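Local coordinates for oligopeptide ABC transporter, periplasmic oligopeptide-binding protein, putative (Thermotoga maritima MSB8, PDB 5IPW) that probably binds oligopeptides in the periplasm and delivers them to an ABC transporter for uptake, at residues S366-R371 with Y405-P410; S337-I341 with F449-W454. All coordinates share one frame; numbering follows the deposited sequence.

Contact 1: residues S366-R371 with Y405-P410; sequences SLAINR and YAEYDP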
ATOM      1  N   SER A 366      24.298  15.469   3.195  1.00 63.11           N
ATOM      2  CA  SER A 366      23.891  14.563   2.102  1.00 67.21           C
ATOM      3  C   SER A 366      24.940  14.496   0.986  1.00 65.94           C
ATOM      4  O   SER A 366      25.312  13.404   0.542  1.00 65.53           O
ATOM      5  CB  SER A 366      22.499  14.919   1.523  1.00 69.84           C
ATOM      6  OG  SER A 366      22.263  16.316   1.396  1.00 71.47           O
ATOM      7  N   LEU A 367      25.437  15.659   0.565  1.00 66.74           N
ATOM      8  CA  LEU A 367      26.437  15.734  -0.513  1.00 67.77           C
ATOM      9  C   LEU A 367      27.703  14.937  -0.206  1.00 70.24           C
ATOM     10  O   LEU A 367      28.370  14.445  -1.118  1.00 69.79           O
ATOM     11  CB  LEU A 367      26.794  17.188  -0.818  1.00 64.89           C
ATOM     12  CG  LEU A 367      25.643  18.009  -1.407  1.00 64.84           C
ATOM     13  CD1 LEU A 367      25.969  19.487  -1.322  1.00 64.57           C
ATOM     14  CD2 LEU A 367      25.356  17.587  -2.840  1.00 65.69           C
ATOM     15  N   ALA A 368      28.015  14.788   1.077  1.00 72.84           N
ATOM     16  CA  ALA A 368      29.157  13.984   1.502  1.00 77.61           C
ATOM     17  C   ALA A 368      28.917  12.479   1.408  1.00 78.34           C
ATOM     18  O   ALA A 368      29.838  11.694   1.642  1.00 75.17           O
ATOM     19  CB  ALA A 368      29.548  14.356   2.922  1.00 82.34           C
ATOM     20  N   ILE A 369      27.693  12.072   1.075  1.00 82.31           N
ATOM     21  CA  ILE A 369      27.363  10.651   1.019  1.00 84.68           C
ATOM     22  C   ILE A 369      27.580  10.087  -0.381  1.00 84.58           C
ATOM     23  O   ILE A 369      27.078  10.623  -1.371  1.00 79.20           O
ATOM     24  CB  ILE A 369      25.915  10.371   1.467  1.00 86.03           C
ATOM     25  CG1 ILE A 369      25.637  11.067   2.806  1.00 90.01           C
ATOM     26  CG2 ILE A 369      25.692   8.869   1.586  1.00 84.48           C
ATOM     27  CD1 ILE A 369      24.292  10.756   3.436  1.00 90.64           C
ATOM     28  N   ASN A 370      28.343   8.998  -0.435  1.00 86.42           N
ATOM     29  CA  ASN A 370      28.543   8.220  -1.647  1.00 85.95           C
ATOM     30  C   ASN A 370      27.487   7.113  -1.724  1.00 82.28           C
ATOM     31  O   ASN A 370      27.737   5.971  -1.322  1.00 76.66           O
ATOM     32  CB  ASN A 370      29.966   7.629  -1.638  1.00 87.49           C
ATOM     33  CG  ASN A 370      30.449   7.150  -3.009  1.00 87.57           C
ATOM     34  OD1 ASN A 370      31.411   6.385  -3.078  1.00 85.55           O
ATOM     35  ND2 ASN A 370      29.817   7.602  -4.095  1.00 87.07           N
ATOM     36  N   ARG A 371      26.300   7.456  -2.222  1.00 81.05           N
ATOM     37  CA  ARG A 371      25.190   6.493  -2.294  1.00 82.70           C
ATOM     38  C   ARG A 371      25.527   5.319  -3.202  1.00 85.52           C
ATOM     39  O   ARG A 371      25.322   4.154  -2.831  1.00 80.16           O
ATOM     40  CB  ARG A 371      23.905   7.154  -2.796  1.00 81.93           C
ATOM     41  CG  ARG A 371      23.105   7.893  -1.740  1.00 80.88           C
ATOM     42  CD  ARG A 371      23.316   9.386  -1.793  1.00 79.65           C
ATOM     43  NE  ARG A 371      22.462  10.071  -0.833  1.00 82.52           N
ATOM     44  CZ  ARG A 371      22.447  11.386  -0.633  1.00 86.25           C
ATOM     45  NH1 ARG A 371      23.239  12.197  -1.332  1.00 86.75           N
ATOM     46  NH2 ARG A 371      21.632  11.893   0.278  1.00 85.82           N
ATOM     47  N   TYR A 405      20.036  16.991  -2.901  1.00 76.63           N
ATOM     48  CA  TYR A 405      21.476  17.080  -2.932  1.00 68.51           C
ATOM     49  C   TYR A 405      21.954  15.644  -2.848  1.00 66.82           C
ATOM     50  O   TYR A 405      22.605  15.229  -1.882  1.00 63.98           O
ATOM     51  CB  TYR A 405      21.961  17.912  -1.760  1.00 64.84           C
ATOM     52  CG  TYR A 405      21.674  19.384  -1.917  1.00 63.92           C
ATOM     53  CD1 TYR A 405      20.376  19.874  -1.842  1.00 62.23           C
ATOM     54  CD2 TYR A 405      22.704  20.291  -2.138  1.00 64.63           C
ATOM     55  CE1 TYR A 405      20.113  21.226  -1.983  1.00 62.96           C
ATOM     56  CE2 TYR A 405      22.458  21.645  -2.278  1.00 63.43           C
ATOM     57  CZ  TYR A 405      21.160  22.111  -2.201  1.00 65.27           C
ATOM     58  OH  TYR A 405      20.909  23.463  -2.344  1.00 64.56           O
ATOM     59  N   ALA A 406      21.592  14.888  -3.879  1.00 67.02           N
ATOM     60  CA  ALA A 406      21.861  13.456  -3.938  1.00 69.28           C
ATOM     61  C   ALA A 406      23.256  13.119  -4.464  1.00 70.53           C
ATOM     62  O   ALA A 406      23.687  11.969  -4.349  1.00 67.39           O
ATOM     63  CB  ALA A 406      20.804  12.755  -4.787  1.00 70.54           C
ATOM     64  N   GLU A 407      23.964  14.106  -5.026  1.00 74.09           N
ATOM     65  CA  GLU A 407      25.290  13.863  -5.627  1.00 75.68           C
ATOM     66  C   GLU A 407      26.329  13.513  -4.568  1.00 79.07           C
ATOM     67  O   GLU A 407      26.215  13.924  -3.413  1.00 83.97           O
ATOM     68  CB  GLU A 407      25.812  15.073  -6.415  1.00 72.41           C
ATOM     69  CG  GLU A 407      24.791  15.762  -7.292  1.00 74.82           C
ATOM     70  CD  GLU A 407      24.039  16.838  -6.540  1.00 74.57           C
ATOM     71  OE1 GLU A 407      24.617  17.920  -6.326  1.00 75.95           O
ATOM     72  OE2 GLU A 407      22.879  16.591  -6.154  1.00 73.03           O
ATOM     73  N   TYR A 408      27.337  12.751  -4.976  1.00 79.77           N
ATOM     74  CA  TYR A 408      28.501  12.491  -4.139  1.00 80.72           C
ATOM     75  C   TYR A 408      29.543  13.582  -4.387  1.00 79.93           C
ATOM     76  O   TYR A 408      30.510  13.373  -5.118  1.00 83.11           O
ATOM     77  CB  TYR A 408      29.076  11.103  -4.437  1.00 80.92           C
ATOM     78  CG  TYR A 408      30.379  10.814  -3.725  1.00 86.53           C
ATOM     79  CD1 TYR A 408      30.481  10.934  -2.339  1.00 89.67           C
ATOM     80  CD2 TYR A 408      31.513  10.426  -4.435  1.00 87.76           C
ATOM     81  CE1 TYR A 408      31.673  10.676  -1.682  1.00 90.70           C
ATOM     82  CE2 TYR A 408      32.709  10.159  -3.786  1.00 90.30           C
ATOM     83  CZ  TYR A 408      32.784  10.284  -2.410  1.00 90.98           C
ATOM     84  OH  TYR A 408      33.969  10.019  -1.764  1.00 85.52           O
ATOM     85  N   ASP A 409      29.342  14.737  -3.755  1.00 78.06           N
ATOM     86  CA  ASP A 409      30.181  15.922  -3.968  1.00 76.33           C
ATOM     87  C   ASP A 409      30.838  16.421  -2.655  1.00 73.21           C
ATOM     88  O   ASP A 409      30.446  17.467  -2.120  1.00 67.88           O
ATOM     89  CB  ASP A 409      29.307  17.016  -4.604  1.00 77.48           C
ATOM     90  CG  ASP A 409      30.115  18.141  -5.242  1.00 79.12           C
ATOM     91  OD1 ASP A 409      31.358  18.164  -5.127  1.00 78.13           O
ATOM     92  OD2 ASP A 409      29.481  19.031  -5.849  1.00 77.95           O
ATOM     93  N   PRO A 410      31.845  15.679  -2.135  1.00 73.28           N
ATOM     94  CA  PRO A 410      32.562  16.079  -0.904  1.00 77.13           C
ATOM     95  C   PRO A 410      33.086  17.525  -0.897  1.00 78.60           C
ATOM     96  O   PRO A 410      32.773  18.286   0.021  1.00 81.92           O
ATOM     97  CB  PRO A 410      33.726  15.079  -0.833  1.00 74.65           C
ATOM     98  CG  PRO A 410      33.215  13.865  -1.521  1.00 73.91           C
ATOM     99  CD  PRO A 410      32.280  14.345  -2.601  1.00 73.43           C
TER

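Contact 2: residues S337-I341 with F449-W454; sequences SASRI and FHVDVW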
ATOM      1  N   SER A 337      13.608   5.330   0.826  1.00 60.62           N
ATOM      2  CA  SER A 337      14.947   4.980   1.239  1.00 57.84           C
ATOM      3  C   SER A 337      14.895   3.729   2.083  1.00 53.96           C
ATOM      4  O   SER A 337      13.940   3.510   2.818  1.00 53.85           O
ATOM      5  CB  SER A 337      15.561   6.104   2.061  1.00 61.48           C
ATOM      6  OG  SER A 337      16.686   5.619   2.772  1.00 63.08           O
ATOM      7  N   ALA A 338      15.929   2.910   1.979  1.00 53.69           N
ATOM      8  CA  ALA A 338      16.065   1.756   2.852  1.00 55.62           C
ATOM      9  C   ALA A 338      16.624   2.167   4.218  1.00 57.43           C
ATOM     10  O   ALA A 338      16.463   1.438   5.199  1.00 61.14           O
ATOM     11  CB  ALA A 338      16.970   0.721   2.213  1.00 56.05           C
ATOM     12  N   SER A 339      17.292   3.321   4.278  1.00 55.66           N
ATOM     13  CA  SER A 339      17.920   3.778   5.519  1.00 56.86           C
ATOM     14  C   SER A 339      18.224   5.270   5.485  1.00 55.77           C
ATOM     15  O   SER A 339      19.251   5.678   4.958  1.00 56.56           O
ATOM     16  CB  SER A 339      19.207   2.991   5.782  1.00 59.22           C
ATOM     17  OG  SER A 339      19.737   3.287   7.063  1.00 60.45           O
ATOM     18  N   ARG A 340      17.318   6.069   6.049  1.00 55.89           N
ATOM     19  CA  ARG A 340      17.468   7.524   6.103  1.00 55.25           C
ATOM     20  C   ARG A 340      17.738   8.006   7.527  1.00 57.47           C
ATOM     21  O   ARG A 340      17.657   7.228   8.476  1.00 56.04           O
ATOM     22  CB  ARG A 340      16.245   8.243   5.507  1.00 54.79           C
ATOM     23  CG  ARG A 340      14.873   7.808   6.010  1.00 55.95           C
ATOM     24  CD  ARG A 340      14.473   8.376   7.371  1.00 55.55           C
ATOM     25  NE  ARG A 340      13.127   7.931   7.729  1.00 55.02           N
ATOM     26  CZ  ARG A 340      12.309   8.528   8.597  1.00 55.20           C
ATOM     27  NH1 ARG A 340      12.672   9.631   9.248  1.00 56.93           N
ATOM     28  NH2 ARG A 340      11.105   8.009   8.813  1.00 52.56           N
ATOM     29  N   ILE A 341      18.063   9.292   7.657  1.00 57.88           N
ATOM     30  CA  ILE A 341      18.370   9.902   8.948  1.00 57.26           C
ATOM     31  C   ILE A 341      17.703  11.264   9.084  1.00 54.47           C
ATOM     32  O   ILE A 341      17.525  11.996   8.109  1.00 52.51           O
ATOM     33  CB  ILE A 341      19.896  10.055   9.158  1.00 60.46           C
ATOM     34  CG1 ILE A 341      20.221  10.385  10.618  1.00 63.34           C
ATOM     35  CG2 ILE A 341      20.482  11.123   8.239  1.00 59.85           C
ATOM     36  CD1 ILE A 341      21.707  10.371  10.919  1.00 63.21           C
ATOM     37  N   PHE A 449      21.648  -4.115  10.301  1.00 66.72           N
ATOM     38  CA  PHE A 449      21.633  -3.620   8.941  1.00 65.85           C
ATOM     39  C   PHE A 449      21.969  -2.143   8.920  1.00 64.55           C
ATOM     40  O   PHE A 449      22.853  -1.726   8.182  1.00 67.79           O
ATOM     41  CB  PHE A 449      20.274  -3.865   8.277  1.00 67.34           C
ATOM     42  CG  PHE A 449      20.050  -3.037   7.040  1.00 68.83           C
ATOM     43  CD1 PHE A 449      20.824  -3.239   5.903  1.00 69.32           C
ATOM     44  CD2 PHE A 449      19.074  -2.042   7.018  1.00 70.19           C
ATOM     45  CE1 PHE A 449      20.625  -2.472   4.764  1.00 71.21           C
ATOM     46  CE2 PHE A 449      18.868  -1.272   5.880  1.00 71.51           C
ATOM     47  CZ  PHE A 449      19.647  -1.487   4.753  1.00 72.17           C
ATOM     48  N   HIS A 450      21.269  -1.358   9.733  1.00 64.54           N
ATOM     49  CA  HIS A 450      21.449   0.099   9.734  1.00 63.16           C
ATOM     50  C   HIS A 450      22.829   0.519  10.258  1.00 62.28           C
ATOM     51  O   HIS A 450      23.395   1.512   9.797  1.00 55.93           O
ATOM     52  CB  HIS A 450      20.350   0.776  10.551  1.00 63.01           C
ATOM     53  CG  HIS A 450      19.016   0.791   9.872  1.00 62.31           C
ATOM     54  ND1 HIS A 450      18.726   1.636   8.822  1.00 61.04           N
ATOM     55  CD2 HIS A 450      17.890   0.073  10.101  1.00 59.40           C
ATOM     56  CE1 HIS A 450      17.481   1.434   8.430  1.00 58.62           C
ATOM     57  NE2 HIS A 450      16.952   0.491   9.190  1.00 57.64           N
ATOM     58  N   VAL A 451      23.357  -0.238  11.218  1.00 62.51           N
ATOM     59  CA  VAL A 451      24.724  -0.037  11.692  1.00 63.76           C
ATOM     60  C   VAL A 451      25.663  -0.002  10.491  1.00 66.97           C
ATOM     61  O   VAL A 451      26.372   0.982  10.276  1.00 69.92           O
ATOM     62  CB  VAL A 451      25.160  -1.166  12.655  1.00 64.09           C
ATOM     63  CG1 VAL A 451      26.663  -1.137  12.904  1.00 63.92           C
ATOM     64  CG2 VAL A 451      24.401  -1.070  13.971  1.00 63.56           C
ATOM     65  N   ASP A 452      25.633  -1.073   9.701  1.00 69.83           N
ATOM     66  CA  ASP A 452      26.505  -1.219   8.526  1.00 70.96           C
ATOM     67  C   ASP A 452      26.410  -0.028   7.584  1.00 68.82           C
ATOM     68  O   ASP A 452      27.425   0.473   7.099  1.00 71.65           O
ATOM     69  CB  ASP A 452      26.157  -2.489   7.744  1.00 71.34           C
ATOM     70  CG  ASP A 452      26.266  -3.738   8.584  1.00 74.07           C
ATOM     71  OD1 ASP A 452      26.913  -3.675   9.649  1.00 77.30           O
ATOM     72  OD2 ASP A 452      25.702  -4.780   8.184  1.00 77.09           O
ATOM     73  N   VAL A 453      25.186   0.420   7.333  1.00 65.65           N
ATOM     74  CA  VAL A 453      24.942   1.537   6.422  1.00 65.41           C
ATOM     75  C   VAL A 453      25.694   2.775   6.888  1.00 65.80           C
ATOM     76  O   VAL A 453      26.490   3.354   6.142  1.00 65.04           O
ATOM     77  CB  VAL A 453      23.440   1.888   6.328  1.00 64.93           C
ATOM     78  CG1 VAL A 453      23.211   3.048   5.364  1.00 64.51           C
ATOM     79  CG2 VAL A 453      22.624   0.675   5.898  1.00 66.25           C
ATOM     80  N   TRP A 454      25.439   3.167   8.132  1.00 65.10           N
ATOM     81  CA  TRP A 454      25.931   4.439   8.649  1.00 63.61           C
ATOM     82  C   TRP A 454      27.356   4.353   9.185  1.00 62.83           C
ATOM     83  O   TRP A 454      28.049   5.372   9.255  1.00 62.14           O
ATOM     84  CB  TRP A 454      24.943   4.991   9.675  1.00 61.24           C
ATOM     85  CG  TRP A 454      23.654   5.324   9.006  1.00 58.57           C
ATOM     86  CD1 TRP A 454      22.573   4.503   8.849  1.00 56.60           C
ATOM     87  CD2 TRP A 454      23.329   6.547   8.337  1.00 56.06           C
ATOM     88  NE1 TRP A 454      21.590   5.149   8.147  1.00 56.28           N
ATOM     89  CE2 TRP A 454      22.027   6.406   7.821  1.00 54.78           C
ATOM     90  CE3 TRP A 454      24.009   7.754   8.135  1.00 56.12           C
ATOM     91  CZ2 TRP A 454      21.390   7.426   7.117  1.00 54.93           C
ATOM     92  CZ3 TRP A 454      23.372   8.771   7.436  1.00 54.18           C
ATOM     93  CH2 TRP A 454      22.080   8.599   6.932  1.00 55.51           C
TER

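Contact 1: residues S366-R371 with Y405-P410
The carbonyl oxygen of Leu367, on helix 359-367, is approached from two consecutive residues of the facing loop. Asp409 N gives it a hydrogen bond of 2.8 Å, bent at the hydrogen (135°) and tilted out of the carbonyl plane, while Tyr408 CA adds a longer CH...O contact at 3.6 Å. The donor is a backbone N-H of the loop that runs into helix 410-420, where Asp409 holds the N-cap position; its OD1 makes a weak hydrogen bond to Arg412 N.

The second polar link is made by Arg371, whose chain bends at chi2 and turns NH1 back to the carbonyl of Tyr405. That bond, NH1 to Tyr405 O, spans 3.1 Å and falls in the carbonyl plane on a lone pair, whereas NH2 bonds to Gly590 O. The Leu367 side chain brings its end to the loop, CD1 meeting the edge of the Tyr405 ring at CD2 (3.5 Å); Ala413 and Leu416 of helix 410-420 also touch this leucine.

At the more exposed end, Asn370 lays its amide over the Tyr408 ring, the planes 23° apart, CG 3.6 Å above the ring centre and CB making a CH-pi contact. The first torsion of Asn370, with CG anti to the backbone N (-163°), carries the amide across that face, and Pro410 CD lies toward the rim of the opposite one. Both hydrogen bonds across the contact use main-chain atoms of the loop, so its polar hold would depend little on residue identity there, while the Leu367 packing and the Asn370 stack depend on side chains.

Contact 2: residues S337-I341 with F449-W454
Ser339 OG lies between two aromatic side chains one helical turn apart, His450 and Trp454, and hydrogen-bonds to both. It is 2.6 Å from His450 ND1, a bond in which either group could be the donor, and it accepts from Trp454 NE1 at 2.8 Å, with the oxygen 18° out of the indole plane. Ser339 reaches them because its OG stands opposite the backbone N (chi1 -172°), directed at the helix. Behind it, Ser337 OG accepts from Ser339 N in an ST turn at the corner of the chain.

Beside this polar centre is the densely filled part: Ile341 CG2 and CB meet the far end of the indole at CH2, and Ile341 CD1 sits 4.2 Å over one face near the rim. Val453 CG1 covers the other face. Replacing Trp454 by an alanine would probably cost Ser339 OG the indole N-H bond and open a gap between Ile341 and Val453.

Packing is looser at the partly exposed Phe449, where Ala338 O comes in the ring plane to CE2 at 3.7 Å and Ala338 CB is 4.3 Å from CZ.

Helix 448-462 is the crossover of a beta-alpha-beta unit joining parallel strands 440-445 and 467-472. Its His450 and Trp454 also touch strands 440-445 and 489-494, so the helix packs across several strands of one mixed sheet, with Leu378 of helix 371-379 against Val453.

How the contacts relate
Contact 1 is nested along the chain inside the long loop that contact 2 closes, and their centres lie 15 Å apart. Nearest atoms of the two are about 5 Å apart without touching, so the connection runs through shared elements. Helix 371-379, whose first residue bonds across contact 1, reaches contact 2 with Leu378 and Phe379; helix 448-462, which carries half of contact 2, sends Tyr460 and Trp461 back to contact 1. Strand 589-591 borders both, through Gly590 at contact 1 and Thr591 at contact 2. Together they illustrate how strand 589-591, outermost in its sheet within this chain, and two helices border both a peripheral contact and a buried one in a probable peptide-binding protein.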